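Local atomic coordinates of repeat Five Residue (Rfr) protein or pentapeptide repeat protein (Cyanothece, PDB entry 2O6W), a protein that is of unknown function but folds as a pentapeptide-repeat beta helix, a right-handed coil built from tandem five-residue repeats. Residues A[54-62]-A[75-83]; A[123-133]-A[142-150]. All blocks are in the same frame, centred on the assembly; numbering follows the deposited sequence.

Contact 1. Residues A[54-62]-A[75-83]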
ATOM      1  N   LYS A  54      15.030   5.714   0.689  1.00 59.10           N
ATOM      2  CA  LYS A  54      14.630   4.342   0.985  1.00 55.54           C
ATOM      3  C   LYS A  54      13.118   4.178   0.998  1.00 51.17           C
ATOM      4  O   LYS A  54      12.378   5.099   1.349  1.00 49.61           O
ATOM      5  CB  LYS A  54      15.193   3.888   2.341  1.00 57.62           C
ATOM      6  CG  LYS A  54      14.781   4.767   3.519  1.00 60.57           C
ATOM      7  CD  LYS A  54      14.931   4.049   4.862  1.00 63.54           C
ATOM      8  CE  LYS A  54      13.897   2.926   5.015  1.00 66.08           C
ATOM      9  NZ  LYS A  54      13.978   2.198   6.325  1.00 66.33           N
ATOM     10  N   PRO A  55      12.638   2.993   0.605  1.00 47.37           N
ATOM     11  CA  PRO A  55      11.201   2.714   0.584  1.00 45.20           C
ATOM     12  C   PRO A  55      10.669   2.492   2.004  1.00 41.41           C
ATOM     13  O   PRO A  55      11.361   1.931   2.850  1.00 41.44           O
ATOM     14  CB  PRO A  55      11.110   1.460  -0.283  1.00 44.83           C
ATOM     15  CG  PRO A  55      12.387   0.759   0.023  1.00 45.47           C
ATOM     16  CD  PRO A  55      13.400   1.875   0.023  1.00 45.82           C
ATOM     17  N   VAL A  56       9.448   2.950   2.261  1.00 37.76           N
ATOM     18  CA  VAL A  56       8.847   2.789   3.577  1.00 35.18           C
ATOM     19  C   VAL A  56       8.659   1.299   3.857  1.00 33.63           C
ATOM     20  O   VAL A  56       8.162   0.557   3.012  1.00 31.90           O
ATOM     21  CB  VAL A  56       7.498   3.526   3.651  1.00 35.53           C
ATOM     22  CG1 VAL A  56       6.833   3.282   4.992  1.00 34.75           C
ATOM     23  CG2 VAL A  56       7.722   5.020   3.433  1.00 36.01           C
ATOM     24  N   ASP A  57       9.069   0.866   5.043  1.00 33.46           N
ATOM     25  CA  ASP A  57       8.968  -0.541   5.407  1.00 35.63           C
ATOM     26  C   ASP A  57       7.819  -0.811   6.384  1.00 35.53           C
ATOM     27  O   ASP A  57       7.865  -0.407   7.552  1.00 35.71           O
ATOM     28  CB  ASP A  57      10.290  -1.010   6.018  1.00 35.61           C
ATOM     29  CG  ASP A  57      10.434  -2.511   6.000  1.00 41.60           C
ATOM     30  OD1 ASP A  57       9.420  -3.211   6.215  1.00 42.51           O
ATOM     31  OD2 ASP A  57      11.570  -3.004   5.787  1.00 47.55           O
ATOM     32  N   LEU A  58       6.798  -1.508   5.897  1.00 33.64           N
ATOM     33  CA  LEU A  58       5.636  -1.838   6.709  1.00 34.18           C
ATOM     34  C   LEU A  58       5.418  -3.349   6.791  1.00 33.05           C
ATOM     35  O   LEU A  58       4.281  -3.830   6.814  1.00 32.87           O
ATOM     36  CB  LEU A  58       4.390  -1.139   6.144  1.00 34.01           C
ATOM     37  CG  LEU A  58       4.335   0.390   6.316  1.00 36.43           C
ATOM     38  CD1 LEU A  58       3.208   0.980   5.479  1.00 35.45           C
ATOM     39  CD2 LEU A  58       4.134   0.729   7.790  1.00 34.48           C
ATOM     40  N   THR A  59       6.527  -4.082   6.839  1.00 31.65           N
ATOM     41  CA  THR A  59       6.516  -5.536   6.933  1.00 30.77           C
ATOM     42  C   THR A  59       5.746  -5.963   8.166  1.00 31.88           C
ATOM     43  O   THR A  59       5.936  -5.400   9.249  1.00 32.50           O
ATOM     44  CB  THR A  59       7.951  -6.107   7.069  1.00 31.73           C
ATOM     45  OG1 THR A  59       8.700  -5.814   5.885  1.00 30.06           O
ATOM     46  CG2 THR A  59       7.914  -7.619   7.301  1.00 25.73           C
ATOM     47  N   ARG A  60       4.897  -6.970   7.990  1.00 31.95           N
ATOM     48  CA  ARG A  60       4.076  -7.527   9.059  1.00 33.41           C
ATOM     49  C   ARG A  60       3.191  -6.511   9.785  1.00 34.30           C
ATOM     50  O   ARG A  60       2.684  -6.791  10.871  1.00 34.86           O
ATOM     51  CB  ARG A  60       4.961  -8.256  10.075  1.00 34.40           C
ATOM     52  CG  ARG A  60       5.731  -9.465   9.512  1.00 38.27           C
ATOM     53  CD  ARG A  60       6.453 -10.239  10.621  1.00 39.76           C
ATOM     54  NE  ARG A  60       7.295  -9.354  11.424  1.00 44.53           N
ATOM     55  CZ  ARG A  60       8.511  -8.950  11.064  1.00 47.10           C
ATOM     56  NH1 ARG A  60       9.035  -9.359   9.913  1.00 48.51           N
ATOM     57  NH2 ARG A  60       9.192  -8.123  11.845  1.00 47.76           N
ATOM     58  N   ALA A  61       3.004  -5.334   9.196  1.00 33.36           N
ATOM     59  CA  ALA A  61       2.164  -4.320   9.825  1.00 34.16           C
ATOM     60  C   ALA A  61       0.688  -4.686   9.671  1.00 34.58           C
ATOM     61  O   ALA A  61       0.306  -5.394   8.739  1.00 35.53           O
ATOM     62  CB  ALA A  61       2.429  -2.954   9.206  1.00 31.77           C
ATOM     63  N   ASN A  62      -0.139  -4.215  10.596  1.00 35.22           N
ATOM     64  CA  ASN A  62      -1.566  -4.477  10.526  1.00 33.94           C
ATOM     65  C   ASN A  62      -2.246  -3.145  10.217  1.00 33.56           C
ATOM     66  O   ASN A  62      -2.228  -2.228  11.033  1.00 34.52           O
ATOM     67  CB  ASN A  62      -2.100  -5.028  11.847  1.00 33.87           C
ATOM     68  CG  ASN A  62      -3.501  -5.620  11.707  1.00 37.00           C
ATOM     69  OD1 ASN A  62      -4.349  -5.092  10.981  1.00 36.43           O
ATOM     70  ND2 ASN A  62      -3.753  -6.707  12.417  1.00 39.41           N
ATOM     71  N   SER A  75       6.572   1.627  -4.312  1.00 33.10           N
ATOM     72  CA  SER A  75       7.739   0.887  -3.831  1.00 33.66           C
ATOM     73  C   SER A  75       7.685   0.552  -2.343  1.00 32.50           C
ATOM     74  O   SER A  75       8.697   0.183  -1.745  1.00 32.29           O
ATOM     75  CB  SER A  75       9.018   1.673  -4.126  1.00 33.53           C
ATOM     76  OG  SER A  75       9.164   1.883  -5.523  1.00 37.84           O
ATOM     77  N   ILE A  76       6.507   0.665  -1.749  1.00 31.14           N
ATOM     78  CA  ILE A  76       6.358   0.372  -0.333  1.00 32.43           C
ATOM     79  C   ILE A  76       6.530  -1.117  -0.052  1.00 32.47           C
ATOM     80  O   ILE A  76       6.272  -1.959  -0.919  1.00 33.25           O
ATOM     81  CB  ILE A  76       4.974   0.813   0.174  1.00 30.92           C
ATOM     82  CG1 ILE A  76       5.022   1.043   1.683  1.00 29.83           C
ATOM     83  CG2 ILE A  76       3.946  -0.252  -0.157  1.00 29.49           C
ATOM     84  CD1 ILE A  76       3.862   1.855   2.195  1.00 31.67           C
ATOM     85  N   ILE A  77       6.957  -1.434   1.166  1.00 32.49           N
ATOM     86  CA  ILE A  77       7.160  -2.824   1.571  1.00 32.33           C
ATOM     87  C   ILE A  77       6.063  -3.271   2.542  1.00 32.66           C
ATOM     88  O   ILE A  77       6.054  -2.896   3.716  1.00 30.22           O
ATOM     89  CB  ILE A  77       8.554  -3.000   2.221  1.00 32.36           C
ATOM     90  CG1 ILE A  77       9.636  -2.541   1.234  1.00 31.07           C
ATOM     91  CG2 ILE A  77       8.798  -4.460   2.574  1.00 31.89           C
ATOM     92  CD1 ILE A  77      11.036  -2.610   1.786  1.00 31.08           C
ATOM     93  N   LEU A  78       5.130  -4.065   2.024  1.00 31.72           N
ATOM     94  CA  LEU A  78       4.016  -4.575   2.809  1.00 32.24           C
ATOM     95  C   LEU A  78       4.053  -6.098   2.849  1.00 33.89           C
ATOM     96  O   LEU A  78       3.014  -6.763   2.842  1.00 34.74           O
ATOM     97  CB  LEU A  78       2.686  -4.102   2.212  1.00 29.05           C
ATOM     98  CG  LEU A  78       2.325  -2.633   2.450  1.00 30.27           C
ATOM     99  CD1 LEU A  78       1.109  -2.254   1.621  1.00 29.44           C
ATOM    100  CD2 LEU A  78       2.041  -2.413   3.930  1.00 27.08           C
ATOM    101  N   GLU A  79       5.255  -6.655   2.883  1.00 35.49           N
ATOM    102  CA  GLU A  79       5.403  -8.102   2.919  1.00 37.08           C
ATOM    103  C   GLU A  79       4.771  -8.660   4.192  1.00 35.10           C
ATOM    104  O   GLU A  79       4.988  -8.139   5.281  1.00 33.92           O
ATOM    105  CB  GLU A  79       6.886  -8.472   2.844  1.00 40.73           C
ATOM    106  CG  GLU A  79       7.150  -9.963   2.750  1.00 48.26           C
ATOM    107  CD  GLU A  79       8.583 -10.280   2.347  1.00 54.58           C
ATOM    108  OE1 GLU A  79       8.922 -11.484   2.258  1.00 57.55           O
ATOM    109  OE2 GLU A  79       9.371  -9.330   2.114  1.00 57.21           O
ATOM    110  N   ASN A  80       3.966  -9.702   4.035  1.00 35.64           N
ATOM    111  CA  ASN A  80       3.293 -10.345   5.153  1.00 36.64           C
ATOM    112  C   ASN A  80       2.485  -9.361   5.995  1.00 36.34           C
ATOM    113  O   ASN A  80       2.300  -9.553   7.198  1.00 35.82           O
ATOM    114  CB  ASN A  80       4.321 -11.071   6.018  1.00 38.68           C
ATOM    115  CG  ASN A  80       4.978 -12.224   5.280  1.00 42.10           C
ATOM    116  OD1 ASN A  80       6.098 -12.628   5.599  1.00 45.12           O
ATOM    117  ND2 ASN A  80       4.278 -12.764   4.288  1.00 42.00           N
ATOM    118  N   ALA A  81       1.995  -8.308   5.351  1.00 34.87           N
ATOM    119  CA  ALA A  81       1.203  -7.301   6.037  1.00 33.66           C
ATOM    120  C   ALA A  81      -0.267  -7.712   6.070  1.00 34.22           C
ATOM    121  O   ALA A  81      -0.737  -8.455   5.207  1.00 35.04           O
ATOM    122  CB  ALA A  81       1.353  -5.970   5.333  1.00 32.79           C
ATOM    123  N   ILE A  82      -0.990  -7.233   7.071  1.00 33.55           N
ATOM    124  CA  ILE A  82      -2.410  -7.537   7.204  1.00 32.85           C
ATOM    125  C   ILE A  82      -3.178  -6.297   6.757  1.00 32.88           C
ATOM    126  O   ILE A  82      -3.063  -5.232   7.367  1.00 30.77           O
ATOM    127  CB  ILE A  82      -2.764  -7.883   8.677  1.00 34.13           C
ATOM    128  CG1 ILE A  82      -1.919  -9.081   9.131  1.00 33.87           C
ATOM    129  CG2 ILE A  82      -4.254  -8.180   8.814  1.00 29.49           C
ATOM    130  CD1 ILE A  82      -2.014  -9.388  10.599  1.00 37.60           C
ATOM    131  N   LEU A  83      -3.959  -6.444   5.689  1.00 33.02           N
ATOM    132  CA  LEU A  83      -4.727  -5.337   5.136  1.00 33.86           C
ATOM    133  C   LEU A  83      -6.181  -5.737   4.893  1.00 34.18           C
ATOM    134  O   LEU A  83      -6.735  -5.482   3.824  1.00 34.66           O
ATOM    135  CB  LEU A  83      -4.085  -4.883   3.819  1.00 34.22           C
ATOM    136  CG  LEU A  83      -2.583  -4.601   3.892  1.00 36.21           C
ATOM    137  CD1 LEU A  83      -2.002  -4.424   2.510  1.00 37.52           C
ATOM    138  CD2 LEU A  83      -2.346  -3.364   4.730  1.00 38.93           C
TER
HETATM  139  O   HOH W   1      10.186  -7.662   4.540  1.00 53.36           O
HETATM  140  O   HOH W   2       8.293 -10.936   7.376  1.00 56.16           O

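Contact 2. Residues A[123-133]-A[142-150]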
ATOM      1  N   LEU A 123      -6.450 -12.374  -1.927  1.00 35.07           N
ATOM      2  CA  LEU A 123      -7.376 -11.403  -2.491  1.00 34.30           C
ATOM      3  C   LEU A 123      -8.838 -11.826  -2.399  1.00 35.14           C
ATOM      4  O   LEU A 123      -9.666 -11.373  -3.191  1.00 34.46           O
ATOM      5  CB  LEU A 123      -7.028 -11.129  -3.954  1.00 34.98           C
ATOM      6  CG  LEU A 123      -5.852 -10.193  -4.229  1.00 36.30           C
ATOM      7  CD1 LEU A 123      -4.613 -10.667  -3.497  1.00 37.15           C
ATOM      8  CD2 LEU A 123      -5.603 -10.153  -5.729  1.00 38.39           C
ATOM      9  N   ARG A 124      -9.157 -12.685  -1.435  1.00 35.49           N
ATOM     10  CA  ARG A 124     -10.529 -13.150  -1.253  1.00 37.92           C
ATOM     11  C   ARG A 124     -11.465 -12.004  -0.911  1.00 38.53           C
ATOM     12  O   ARG A 124     -11.251 -11.297   0.071  1.00 41.71           O
ATOM     13  CB  ARG A 124     -10.611 -14.184  -0.130  1.00 39.51           C
ATOM     14  CG  ARG A 124     -10.008 -15.525  -0.456  1.00 43.40           C
ATOM     15  CD  ARG A 124     -10.252 -16.514   0.672  1.00 48.32           C
ATOM     16  NE  ARG A 124      -9.670 -17.815   0.367  1.00 53.05           N
ATOM     17  CZ  ARG A 124      -8.386 -18.120   0.523  1.00 55.79           C
ATOM     18  NH1 ARG A 124      -7.536 -17.219   0.994  1.00 55.73           N
ATOM     19  NH2 ARG A 124      -7.947 -19.327   0.188  1.00 58.23           N
ATOM     20  N   GLY A 125     -12.502 -11.826  -1.721  1.00 38.05           N
ATOM     21  CA  GLY A 125     -13.464 -10.772  -1.468  1.00 37.80           C
ATOM     22  C   GLY A 125     -12.954  -9.380  -1.771  1.00 39.21           C
ATOM     23  O   GLY A 125     -13.699  -8.405  -1.655  1.00 41.71           O
ATOM     24  N   ALA A 126     -11.690  -9.273  -2.163  1.00 38.79           N
ATOM     25  CA  ALA A 126     -11.105  -7.969  -2.473  1.00 37.24           C
ATOM     26  C   ALA A 126     -11.683  -7.414  -3.762  1.00 36.92           C
ATOM     27  O   ALA A 126     -12.054  -8.175  -4.651  1.00 36.51           O
ATOM     28  CB  ALA A 126      -9.604  -8.097  -2.602  1.00 36.87           C
ATOM     29  N   ILE A 127     -11.780  -6.093  -3.873  1.00 35.12           N
ATOM     30  CA  ILE A 127     -12.310  -5.526  -5.105  1.00 35.81           C
ATOM     31  C   ILE A 127     -11.179  -4.861  -5.906  1.00 35.91           C
ATOM     32  O   ILE A 127     -10.530  -3.933  -5.429  1.00 34.77           O
ATOM     33  CB  ILE A 127     -13.528  -4.542  -4.813  1.00 37.20           C
ATOM     34  CG1 ILE A 127     -13.172  -3.101  -5.146  1.00 36.65           C
ATOM     35  CG2 ILE A 127     -14.001  -4.683  -3.369  1.00 37.27           C
ATOM     36  CD1 ILE A 127     -13.493  -2.741  -6.566  1.00 37.90           C
ATOM     37  N   LEU A 128     -10.922  -5.363  -7.118  1.00 36.02           N
ATOM     38  CA  LEU A 128      -9.847  -4.807  -7.944  1.00 36.31           C
ATOM     39  C   LEU A 128     -10.286  -4.123  -9.242  1.00 35.65           C
ATOM     40  O   LEU A 128      -9.537  -4.068 -10.213  1.00 35.62           O
ATOM     41  CB  LEU A 128      -8.798  -5.886  -8.255  1.00 37.97           C
ATOM     42  CG  LEU A 128      -8.138  -6.512  -7.021  1.00 38.96           C
ATOM     43  CD1 LEU A 128      -8.935  -7.738  -6.615  1.00 40.51           C
ATOM     44  CD2 LEU A 128      -6.702  -6.911  -7.315  1.00 40.54           C
ATOM     45  N   THR A 129     -11.492  -3.574  -9.229  1.00 35.99           N
ATOM     46  CA  THR A 129     -12.054  -2.873 -10.374  1.00 36.48           C
ATOM     47  C   THR A 129     -11.197  -1.689 -10.832  1.00 36.34           C
ATOM     48  O   THR A 129     -10.770  -0.873 -10.017  1.00 37.07           O
ATOM     49  CB  THR A 129     -13.445  -2.332 -10.033  1.00 36.04           C
ATOM     50  OG1 THR A 129     -14.246  -3.392  -9.506  1.00 38.48           O
ATOM     51  CG2 THR A 129     -14.111  -1.757 -11.262  1.00 38.15           C
ATOM     52  N   GLY A 130     -10.970  -1.596 -12.141  1.00 36.28           N
ATOM     53  CA  GLY A 130     -10.183  -0.506 -12.696  1.00 36.45           C
ATOM     54  C   GLY A 130      -8.711  -0.496 -12.319  1.00 36.64           C
ATOM     55  O   GLY A 130      -8.024   0.500 -12.529  1.00 36.05           O
ATOM     56  N   VAL A 131      -8.217  -1.597 -11.770  1.00 37.15           N
ATOM     57  CA  VAL A 131      -6.821  -1.673 -11.369  1.00 39.04           C
ATOM     58  C   VAL A 131      -5.852  -1.858 -12.537  1.00 42.04           C
ATOM     59  O   VAL A 131      -6.132  -2.602 -13.481  1.00 42.20           O
ATOM     60  CB  VAL A 131      -6.594  -2.828 -10.374  1.00 38.19           C
ATOM     61  CG1 VAL A 131      -5.112  -3.054 -10.176  1.00 36.71           C
ATOM     62  CG2 VAL A 131      -7.253  -2.503  -9.041  1.00 38.10           C
ATOM     63  N   ASN A 132      -4.714  -1.171 -12.474  1.00 44.76           N
ATOM     64  CA  ASN A 132      -3.689  -1.294 -13.512  1.00 47.37           C
ATOM     65  C   ASN A 132      -2.795  -2.482 -13.133  1.00 48.45           C
ATOM     66  O   ASN A 132      -1.990  -2.389 -12.209  1.00 47.21           O
ATOM     67  CB  ASN A 132      -2.862  -0.001 -13.607  1.00 47.64           C
ATOM     68  CG  ASN A 132      -1.694  -0.118 -14.587  1.00 49.87           C
ATOM     69  OD1 ASN A 132      -1.690  -0.981 -15.469  1.00 52.85           O
ATOM     70  ND2 ASN A 132      -0.711   0.760 -14.444  1.00 49.86           N
ATOM     71  N   LEU A 133      -2.957  -3.594 -13.849  1.00 50.52           N
ATOM     72  CA  LEU A 133      -2.195  -4.814 -13.587  1.00 53.70           C
ATOM     73  C   LEU A 133      -1.059  -5.025 -14.579  1.00 56.92           C
ATOM     74  O   LEU A 133      -0.713  -6.166 -14.910  1.00 58.00           O
ATOM     75  CB  LEU A 133      -3.128  -6.029 -13.621  1.00 51.73           C
ATOM     76  CG  LEU A 133      -4.255  -6.046 -12.587  1.00 50.94           C
ATOM     77  CD1 LEU A 133      -5.222  -7.186 -12.881  1.00 49.48           C
ATOM     78  CD2 LEU A 133      -3.657  -6.183 -11.199  1.00 48.85           C
ATOM     79  N   GLU A 142      -4.761 -15.874  -3.936  1.00 42.21           N
ATOM     80  CA  GLU A 142      -5.951 -16.633  -3.587  1.00 45.43           C
ATOM     81  C   GLU A 142      -7.173 -15.756  -3.855  1.00 46.61           C
ATOM     82  O   GLU A 142      -7.167 -14.561  -3.553  1.00 47.50           O
ATOM     83  CB  GLU A 142      -5.904 -17.025  -2.110  1.00 48.74           C
ATOM     84  CG  GLU A 142      -4.627 -17.746  -1.697  1.00 57.08           C
ATOM     85  CD  GLU A 142      -4.488 -17.895  -0.180  1.00 62.14           C
ATOM     86  OE1 GLU A 142      -5.361 -18.540   0.442  1.00 63.49           O
ATOM     87  OE2 GLU A 142      -3.502 -17.369   0.389  1.00 64.74           O
ATOM     88  N   THR A 143      -8.215 -16.340  -4.433  1.00 46.88           N
ATOM     89  CA  THR A 143      -9.430 -15.592  -4.730  1.00 47.79           C
ATOM     90  C   THR A 143     -10.666 -16.431  -4.432  1.00 47.98           C
ATOM     91  O   THR A 143     -10.559 -17.570  -3.991  1.00 49.17           O
ATOM     92  CB  THR A 143      -9.473 -15.153  -6.212  1.00 47.93           C
ATOM     93  OG1 THR A 143      -9.350 -16.303  -7.056  1.00 49.75           O
ATOM     94  CG2 THR A 143      -8.343 -14.181  -6.514  1.00 45.61           C
ATOM     95  N   ASP A 144     -11.839 -15.858  -4.662  1.00 47.58           N
ATOM     96  CA  ASP A 144     -13.083 -16.571  -4.431  1.00 47.35           C
ATOM     97  C   ASP A 144     -14.193 -15.910  -5.228  1.00 47.42           C
ATOM     98  O   ASP A 144     -13.947 -14.957  -5.973  1.00 47.21           O
ATOM     99  CB  ASP A 144     -13.428 -16.586  -2.941  1.00 48.28           C
ATOM    100  CG  ASP A 144     -13.614 -15.193  -2.364  1.00 51.00           C
ATOM    101  OD1 ASP A 144     -13.550 -14.204  -3.129  1.00 51.57           O
ATOM    102  OD2 ASP A 144     -13.831 -15.087  -1.135  1.00 50.63           O
ATOM    103  N   LYS A 145     -15.415 -16.402  -5.080  1.00 48.38           N
ATOM    104  CA  LYS A 145     -16.537 -15.833  -5.822  1.00 49.08           C
ATOM    105  C   LYS A 145     -16.782 -14.368  -5.458  1.00 47.86           C
ATOM    106  O   LYS A 145     -17.392 -13.627  -6.225  1.00 47.96           O
ATOM    107  CB  LYS A 145     -17.807 -16.652  -5.563  1.00 51.76           C
ATOM    108  CG  LYS A 145     -18.267 -16.654  -4.117  1.00 55.98           C
ATOM    109  CD  LYS A 145     -19.609 -17.352  -3.957  1.00 59.55           C
ATOM    110  CE  LYS A 145     -20.079 -17.314  -2.507  1.00 61.38           C
ATOM    111  NZ  LYS A 145     -21.383 -18.007  -2.309  1.00 63.12           N
ATOM    112  N   ASN A 146     -16.296 -13.959  -4.287  1.00 46.77           N
ATOM    113  CA  ASN A 146     -16.465 -12.587  -3.808  1.00 44.43           C
ATOM    114  C   ASN A 146     -15.442 -11.606  -4.386  1.00 41.93           C
ATOM    115  O   ASN A 146     -15.645 -10.394  -4.333  1.00 41.30           O
ATOM    116  CB  ASN A 146     -16.394 -12.565  -2.282  1.00 46.33           C
ATOM    117  CG  ASN A 146     -17.556 -13.301  -1.637  1.00 49.40           C
ATOM    118  OD1 ASN A 146     -17.364 -14.117  -0.730  1.00 50.81           O
ATOM    119  ND2 ASN A 146     -18.771 -13.009  -2.097  1.00 48.11           N
ATOM    120  N   THR A 147     -14.344 -12.134  -4.923  1.00 38.93           N
ATOM    121  CA  THR A 147     -13.297 -11.315  -5.521  1.00 36.00           C
ATOM    122  C   THR A 147     -13.875 -10.672  -6.772  1.00 37.24           C
ATOM    123  O   THR A 147     -14.389 -11.362  -7.654  1.00 40.59           O
ATOM    124  CB  THR A 147     -12.072 -12.172  -5.922  1.00 35.06           C
ATOM    125  OG1 THR A 147     -11.491 -12.762  -4.752  1.00 31.89           O
ATOM    126  CG2 THR A 147     -11.029 -11.329  -6.641  1.00 31.85           C
ATOM    127  N   VAL A 148     -13.783  -9.352  -6.849  1.00 36.54           N
ATOM    128  CA  VAL A 148     -14.314  -8.605  -7.979  1.00 36.01           C
ATOM    129  C   VAL A 148     -13.187  -8.067  -8.844  1.00 36.51           C
ATOM    130  O   VAL A 148     -12.294  -7.397  -8.340  1.00 38.34           O
ATOM    131  CB  VAL A 148     -15.165  -7.433  -7.473  1.00 36.41           C
ATOM    132  CG1 VAL A 148     -15.781  -6.680  -8.643  1.00 32.62           C
ATOM    133  CG2 VAL A 148     -16.231  -7.956  -6.527  1.00 34.75           C
ATOM    134  N   TRP A 149     -13.234  -8.352 -10.143  1.00 38.26           N
ATOM    135  CA  TRP A 149     -12.198  -7.888 -11.063  1.00 39.74           C
ATOM    136  C   TRP A 149     -12.694  -6.806 -12.014  1.00 43.52           C
ATOM    137  O   TRP A 149     -11.898  -6.040 -12.559  1.00 44.46           O
ATOM    138  CB  TRP A 149     -11.649  -9.054 -11.886  1.00 36.16           C
ATOM    139  CG  TRP A 149     -10.946 -10.101 -11.078  1.00 37.32           C
ATOM    140  CD1 TRP A 149     -11.494 -11.224 -10.525  1.00 36.03           C
ATOM    141  CD2 TRP A 149      -9.556 -10.115 -10.721  1.00 35.76           C
ATOM    142  NE1 TRP A 149     -10.528 -11.940  -9.851  1.00 37.36           N
ATOM    143  CE2 TRP A 149      -9.332 -11.282  -9.957  1.00 35.96           C
ATOM    144  CE3 TRP A 149      -8.480  -9.257 -10.981  1.00 35.06           C
ATOM    145  CZ2 TRP A 149      -8.074 -11.609  -9.439  1.00 36.03           C
ATOM    146  CZ3 TRP A 149      -7.226  -9.581 -10.467  1.00 35.50           C
ATOM    147  CH2 TRP A 149      -7.035 -10.751  -9.707  1.00 35.42           C
ATOM    148  N   ASP A 150     -14.007  -6.752 -12.215  1.00 47.24           N
ATOM    149  CA  ASP A 150     -14.612  -5.771 -13.108  1.00 51.05           C
ATOM    150  C   ASP A 150     -15.783  -5.034 -12.468  1.00 52.94           C
ATOM    151  O   ASP A 150     -16.259  -5.488 -11.403  1.00 54.78           O
ATOM    152  CB  ASP A 150     -15.098  -6.463 -14.381  1.00 52.48           C
ATOM    153  CG  ASP A 150     -13.962  -6.935 -15.250  1.00 56.07           C
ATOM    154  OD1 ASP A 150     -13.215  -6.069 -15.767  1.00 57.99           O
ATOM    155  OD2 ASP A 150     -13.813  -8.168 -15.418  1.00 56.51           O
ATOM    156  OXT ASP A 150     -16.221  -4.023 -13.058  1.00 53.77           O
TER
HETATM  157  O   HOH W   3      -9.278  -5.958 -12.428  1.00 35.98           O
HETATM  158  O   HOH W   4     -11.716  -3.704 -13.954  1.00 37.48           O

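Contact 1. Residues A[54-62]-A[75-83]
Leu58 and Leu78 turn their CG atoms away from their own carbonyl carbons at nearly the same chi1, -70° and -75°, and because the two turns repeat one another, the side chains run alongside in one direction, with Leu58 CB 3.5 Å from Leu78 CD2. Ile76 differs: its CG1 stands opposite the backbone N (chi1 -157°), and CD1 comes within 3.5 Å of Leu58 CD1. Together with Val56, these leucines and isoleucine are buried, and Leu9 of helix 2-10 packs on Val56 and Leu58.

The backbones are sewn together along their length. Ile77 N donates to Val56 O and Ile77 O accepts from Leu58 N at 2.7 Å; further on, Arg60 N reaches Glu79 O at 3.0 Å and Ile82 N reaches Ala61 O at 2.8 Å.

On the outer side, Asp57 OD1 takes two bonds from one residue, Thr59 N and Thr59 OG1 (2.7 Å), the hydroxyl meeting the syn lone pair of OD1. The backbone bond makes an Asx turn, and the hydroxyl bond adds a second hold on the threonine, whose OG1 rests 3.6 Å from Ile77 CG2 and also receives a water that donates to Glu79 OE2. A second water joins Arg60 NH1 to Asn80 OD1.

Paired type II turns, Leu58 to Ala61 over Leu78 to Ala81, with inward leucines stacked coil upon coil, are the hallmark of the pentapeptide-repeat beta helix.

Contact 2. Residues A[123-133]-A[142-150]
The last layer of a pentapeptide-repeat helix is laid down here, where the C-terminal residues 142-150 pair with the repeat segment 123-133. In the middle the pairing is regular: Val148 N bonds to Ala126 O at 3.0 Å, and Leu128 N to Val148 O at 2.7 Å. Toward the start of both segments, Leu123 N is met by Glu142 O.

Two side chains of the terminal segment serve the turn Leu123 to Ala126. Asp144 directs OD1 at Gly125 N, 3.0 Å away, approached on the syn side but tilted 29° from the carboxylate plane. Thr147 has its OG1 opposite its own carbonyl carbon (chi1 -63°), which places the hydroxyl 2.8 Å from Leu123 O. At Gly125 phi is positive, and Asn146 CB packs against its CA.

Arg124 stretches along the edge of this layer and grips a single oxygen, Glu142 OE1, with both terminal nitrogens, NH1 at 2.6 Å and NH2 at 2.7 Å. OE1 lies in the guanidinium plane, yet the carboxylate stands 87° to it; in this salt bridge NH2 meets the anti lone pair of OE1, whereas NH1 comes from above the carboxylate plane.

Trp149 brings its ring back beside the leucines. Leu133 CD1 touches the ring edge at CZ3, 3.9 Å away, and Leu128 CD2 lies 4.2 Å from the same atom. Water 3 bridges Leu128 O and Trp149 O.

The type I turn Asp144 to Thr147 set against the type II turn Leu123 to Ala126, with tryptophan beside the leucines, is consistent with a C-terminal cap closing the end of the beta helix.

Overall arrangement
Contact 1 and contact 2 sample one continuous coil at two heights. They come in series along the chain: 54-62 pairs with 75-83 before 123-133 pairs with 142-150. Their centres are about 20 Å apart and their nearest atoms about 8 Å apart, so neither touches the other. The centre of contact 1 lies about 7 Å from the centre of the chain, with helix 2-10 packed nearby, whereas that of contact 2 lies about 16 Å from it and the contact ends at the C terminus. Neither uses regular helix or strand. The comparison illustrates how a repeat fold grows: an interior layer follows the pentapeptide pattern, while the terminal layer keeps part of the bridging and sets a type I turn beside the repeat's type II turn.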